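Local coordinates for protein cytochrome B5 (PDB 6NZX) that binds heme in a cytochrome b5-like domain and probably serves in electron transport, at residues Ala24-Val29 with Asp52-Ile57. Numbering follows the deposited sequence.
Sequences AYNGKV and DLTESI. With HEM (protoporphyrin IX containing Fe), chain B.
Ala24 and Asp52 form a single beta bridge with their CA atoms 4.3 Å apart, made by Leu53 N donating nearly straight to Ala24 O at 3.1 Å and by a backbone bond between Ala24 and Gln51. Two residues on from Ala24, Asn26 N donates to Thr54 OG1 at 2.9 Å, again almost linear (178°). Thr54 OG1 stands anti to its own carbonyl carbon (chi1 -60°), and it donates in turn to the syn lone pair of Asp52 OD2. Thr54 N reaches the same oxygen from above the carboxylate plane, which closes an Asx turn, so two donors grip OD2. In this cytochrome b5-like fold the contact fastens the type I' turn Tyr25-Lys28, which links edge strand 22-25 to strand 28-31, to a loop of the heme pocket. Leu53 CB lies 3.6 Å from vinyl carbon CBC of the heme, and Ile57 CD1 packs 3.8 Å from pyrrole carbon C2C. Tyr25, its CG anti to the backbone N (chi1 -179°), crosses Thr54 at about a right angle, ring atom CD2 resting 3.6 Å from Thr54 CA; CE2 touches Ile57 CG2 at 4.0 Å. Ala64 and Leu67 also contact this tyrosine. A valine in place of Thr54 would probably leave Asn26 N without its acceptor and Asp52 OD2 with one donor fewer, loosening the turn's attachment. The Asp52 side chain also touches Lys7 of helix 7-11 and Leu76 of strand 72-76.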
ATOM      1  N   ALA A  24      -1.129   3.161  -1.070  1.00 17.98           N
ATOM      2  CA  ALA A  24      -1.591   4.093  -2.099  1.00 18.36           C
ATOM      3  C   ALA A  24      -0.380   4.618  -2.879  1.00 18.09           C
ATOM      4  O   ALA A  24       0.743   4.725  -2.351  1.00 15.86           O
ATOM      5  CB  ALA A  24      -2.428   5.196  -1.507  1.00 18.41           C
ATOM      6  N   TYR A  25      -0.606   4.851  -4.174  1.00 18.69           N
ATOM      7  CA  TYR A  25       0.401   5.431  -5.042  1.00 20.36           C
ATOM      8  C   TYR A  25      -0.301   6.261  -6.116  1.00 20.57           C
ATOM      9  O   TYR A  25      -1.065   5.709  -6.886  1.00 17.07           O
ATOM     10  CB  TYR A  25       1.295   4.364  -5.684  1.00 22.76           C
ATOM     11  CG  TYR A  25       2.352   4.972  -6.574  1.00 25.59           C
ATOM     12  CD1 TYR A  25       2.262   4.911  -7.954  1.00 28.45           C
ATOM     13  CD2 TYR A  25       3.390   5.703  -6.026  1.00 27.73           C
ATOM     14  CE1 TYR A  25       3.206   5.524  -8.766  1.00 30.75           C
ATOM     15  CE2 TYR A  25       4.332   6.337  -6.819  1.00 29.31           C
ATOM     16  CZ  TYR A  25       4.241   6.244  -8.194  1.00 30.53           C
ATOM     17  OH  TYR A  25       5.184   6.846  -8.974  1.00 36.52           O
ATOM     18  N   ASN A  26      -0.038   7.578  -6.126  1.00 23.36           N
ATOM     19  CA  ASN A  26      -0.531   8.484  -7.180  1.00 25.82           C
ATOM     20  C   ASN A  26      -2.056   8.402  -7.290  1.00 24.56           C
ATOM     21  O   ASN A  26      -2.572   8.358  -8.412  1.00 22.68           O
ATOM     22  CB  ASN A  26       0.069   8.152  -8.556  1.00 27.20           C
ATOM     23  CG  ASN A  26       1.416   8.791  -8.779  1.00 33.06           C
ATOM     24  OD1 ASN A  26       1.912   9.523  -7.919  1.00 39.75           O
ATOM     25  ND2 ASN A  26       2.026   8.501  -9.917  1.00 34.35           N
ATOM     26  N   GLY A  27      -2.742   8.309  -6.136  1.00 21.82           N
ATOM     27  CA  GLY A  27      -4.192   8.402  -6.050  1.00 20.67           C
ATOM     28  C   GLY A  27      -4.924   7.066  -6.092  1.00 20.39           C
ATOM     29  O   GLY A  27      -6.134   7.049  -5.911  1.00 21.01           O
ATOM     30  N   LYS A  28      -4.210   5.957  -6.345  1.00 20.50           N
ATOM     31  CA  LYS A  28      -4.787   4.608  -6.484  1.00 20.82           C
ATOM     32  C   LYS A  28      -4.331   3.707  -5.325  1.00 18.27           C
ATOM     33  O   LYS A  28      -3.216   3.778  -4.873  1.00 18.21           O
ATOM     34  CB  LYS A  28      -4.377   3.989  -7.823  1.00 24.61           C
ATOM     35  CG  LYS A  28      -5.109   4.524  -9.054  1.00 27.86           C
ATOM     36  CD  LYS A  28      -4.927   3.606 -10.242  1.00 30.56           C
ATOM     37  CE  LYS A  28      -5.965   3.809 -11.327  1.00 38.47           C
ATOM     38  NZ  LYS A  28      -6.070   2.622 -12.215  1.00 41.64           N
ATOM     39  N   VAL A  29      -5.227   2.842  -4.860  1.00 16.59           N
ATOM     40  CA  VAL A  29      -4.981   2.006  -3.706  1.00 16.29           C
ATOM     41  C   VAL A  29      -4.861   0.578  -4.205  1.00 16.68           C
ATOM     42  O   VAL A  29      -5.786   0.086  -4.876  1.00 16.11           O
ATOM     43  CB  VAL A  29      -6.115   2.165  -2.675  1.00 16.39           C
ATOM     44  CG1 VAL A  29      -5.949   1.229  -1.482  1.00 17.45           C
ATOM     45  CG2 VAL A  29      -6.227   3.616  -2.225  1.00 15.73           C
ATOM     46  N   ASP A  52      -0.205   6.445   1.909  1.00 19.60           N
ATOM     47  CA  ASP A  52       0.188   6.958   0.629  1.00 20.67           C
ATOM     48  C   ASP A  52       1.718   7.120   0.612  1.00 22.61           C
ATOM     49  O   ASP A  52       2.274   7.960   1.316  1.00 22.76           O
ATOM     50  CB  ASP A  52      -0.532   8.266   0.342  1.00 22.02           C
ATOM     51  CG  ASP A  52      -0.106   8.916  -0.959  1.00 21.22           C
ATOM     52  OD1 ASP A  52      -0.401  10.080  -1.123  1.00 23.94           O
ATOM     53  OD2 ASP A  52       0.538   8.256  -1.760  1.00 20.96           O
ATOM     54  N   LEU A  53       2.376   6.315  -0.217  1.00 22.08           N
ATOM     55  CA  LEU A  53       3.804   6.249  -0.263  1.00 23.91           C
ATOM     56  C   LEU A  53       4.322   6.787  -1.605  1.00 24.97           C
ATOM     57  O   LEU A  53       5.418   6.394  -2.081  1.00 26.81           O
ATOM     58  CB  LEU A  53       4.197   4.788  -0.021  1.00 25.11           C
ATOM     59  CG  LEU A  53       3.784   4.197   1.332  1.00 24.43           C
ATOM     60  CD1 LEU A  53       4.302   2.778   1.471  1.00 25.85           C
ATOM     61  CD2 LEU A  53       4.290   5.046   2.482  1.00 24.82           C
ATOM     62  N   THR A  54       3.555   7.705  -2.210  1.00 24.61           N
ATOM     63  CA  THR A  54       3.890   8.273  -3.497  1.00 26.28           C
ATOM     64  C   THR A  54       5.315   8.858  -3.444  1.00 28.28           C
ATOM     65  O   THR A  54       6.158   8.498  -4.256  1.00 28.29           O
ATOM     66  CB  THR A  54       2.863   9.333  -3.924  1.00 27.82           C
ATOM     67  OG1 THR A  54       1.568   8.746  -4.012  1.00 24.32           O
ATOM     68  CG2 THR A  54       3.190   9.974  -5.251  1.00 28.34           C
ATOM     69  N   GLU A  55       5.577   9.714  -2.459  1.00 30.10           N
ATOM     70  CA  GLU A  55       6.869  10.361  -2.303  1.00 36.97           C
ATOM     71  C   GLU A  55       7.962   9.337  -1.990  1.00 34.83           C
ATOM     72  O   GLU A  55       9.064   9.484  -2.488  1.00 42.74           O
ATOM     73  CB  GLU A  55       6.849  11.411  -1.193  1.00 43.04           C
ATOM     74  CG  GLU A  55       6.479  12.798  -1.687  1.00 48.73           C
ATOM     75  CD  GLU A  55       7.289  13.923  -1.064  1.00 51.89           C
ATOM     76  OE1 GLU A  55       8.511  14.020  -1.354  1.00 51.91           O
ATOM     77  OE2 GLU A  55       6.699  14.691  -0.271  1.00 63.04           O
ATOM     78  N   SER A  56       7.630   8.311  -1.200  1.00 30.31           N
ATOM     79  CA  SER A  56       8.579   7.317  -0.664  1.00 29.53           C
ATOM     80  C   SER A  56       9.287   6.508  -1.760  1.00 29.98           C
ATOM     81  O   SER A  56      10.283   5.859  -1.476  1.00 31.28           O
ATOM     82  CB  SER A  56       7.878   6.373   0.301  1.00 29.09           C
ATOM     83  OG  SER A  56       7.331   7.084   1.406  1.00 27.41           O
ATOM     84  N   ILE A  57       8.756   6.489  -2.987  1.00 31.95           N
ATOM     85  CA  ILE A  57       9.240   5.554  -4.026  1.00 34.21           C
ATOM     86  C   ILE A  57      10.628   6.000  -4.520  1.00 35.84           C
ATOM     87  O   ILE A  57      11.416   5.170  -4.992  1.00 34.60           O
ATOM     88  CB  ILE A  57       8.222   5.437  -5.182  1.00 36.07           C
ATOM     89  CG1 ILE A  57       8.440   4.176  -6.028  1.00 35.63           C
ATOM     90  CG2 ILE A  57       8.222   6.699  -6.038  1.00 34.91           C
ATOM     91  CD1 ILE A  57       8.121   2.872  -5.312  1.00 36.30           C
TER
HETATM   92  CHA HEM B 101       9.322  -4.907  -4.072  1.00 29.58           C
HETATM   93  CHB HEM B 101      12.617  -2.469  -1.315  1.00 29.56           C
HETATM   94  CHC HEM B 101       9.502   1.298  -1.042  1.00 28.61           C
HETATM   95  CHD HEM B 101       6.169  -1.283  -3.480  1.00 27.26           C
HETATM   96  C1A HEM B 101      10.544  -4.530  -3.368  1.00 31.66           C
HETATM   97  C2A HEM B 101      11.685  -5.458  -3.347  1.00 35.27           C
HETATM   98  C3A HEM B 101      12.657  -4.699  -2.518  1.00 32.96           C
HETATM   99  C4A HEM B 101      12.000  -3.505  -2.185  1.00 28.50           C
HETATM  100  CMA HEM B 101      14.042  -5.172  -2.144  1.00 32.28           C
HETATM  101  CAA HEM B 101      11.785  -6.807  -4.040  1.00 40.54           C
HETATM  102  CBA HEM B 101      12.091  -6.619  -5.546  1.00 48.27           C
HETATM  103  CGA HEM B 101      11.152  -7.382  -6.490  1.00 57.24           C
HETATM  104  O1A HEM B 101      10.866  -6.865  -7.599  1.00 59.59           O
HETATM  105  O2A HEM B 101      10.688  -8.509  -6.169  1.00 63.08           O
HETATM  106  C1B HEM B 101      12.044  -1.170  -0.919  1.00 27.84           C
HETATM  107  C2B HEM B 101      12.742  -0.233  -0.149  1.00 29.05           C
HETATM  108  C3B HEM B 101      11.827   0.927  -0.062  1.00 28.89           C
HETATM  109  C4B HEM B 101      10.687   0.454  -0.855  1.00 28.67           C
HETATM  110  CMB HEM B 101      14.111  -0.323   0.482  1.00 28.65           C
HETATM  111  CAB HEM B 101      11.890   2.258   0.684  1.00 31.33           C
HETATM  112  CBB HEM B 101      12.888   3.249   0.103  1.00 30.11           C
HETATM  113  C1C HEM B 101       8.275   0.958  -1.741  1.00 26.37           C
HETATM  114  C2C HEM B 101       7.226   1.856  -1.764  1.00 26.45           C
HETATM  115  C3C HEM B 101       6.173   1.091  -2.468  1.00 27.17           C
HETATM  116  C4C HEM B 101       6.828  -0.187  -2.775  1.00 25.64           C
HETATM  117  CMC HEM B 101       7.260   3.228  -1.159  1.00 27.19           C
HETATM  118  CAC HEM B 101       4.796   1.455  -2.912  1.00 27.12           C
HETATM  119  CBC HEM B 101       4.342   2.691  -2.905  1.00 27.81           C
HETATM  120  C1D HEM B 101       6.745  -2.574  -3.862  1.00 27.93           C
HETATM  121  C2D HEM B 101       6.003  -3.517  -4.567  1.00 29.60           C
HETATM  122  C3D HEM B 101       6.943  -4.615  -4.774  1.00 28.78           C
HETATM  123  C4D HEM B 101       8.089  -4.136  -4.130  1.00 29.13           C
HETATM  124  CMD HEM B 101       4.582  -3.420  -5.050  1.00 30.77           C
HETATM  125  CAD HEM B 101       6.700  -5.940  -5.488  1.00 28.96           C
HETATM  126  CBD HEM B 101       6.169  -6.931  -4.443  1.00 28.50           C
HETATM  127  CGD HEM B 101       5.995  -8.333  -4.981  1.00 26.97           C
HETATM  128  O1D HEM B 101       5.586  -9.233  -4.215  1.00 24.73           O
HETATM  129  O2D HEM B 101       6.260  -8.575  -6.178  1.00 28.52           O
HETATM  130  NA  HEM B 101      10.736  -3.408  -2.663  1.00 29.17           N
HETATM  131  NB  HEM B 101      10.827  -0.773  -1.355  1.00 28.34           N
HETATM  132  NC  HEM B 101       8.079  -0.231  -2.296  1.00 26.95           N
HETATM  133  ND  HEM B 101       8.005  -2.916  -3.579  1.00 27.62           N
HETATM  134 FE   HEM B 101       9.413  -1.813  -2.484  0.84 24.51          FE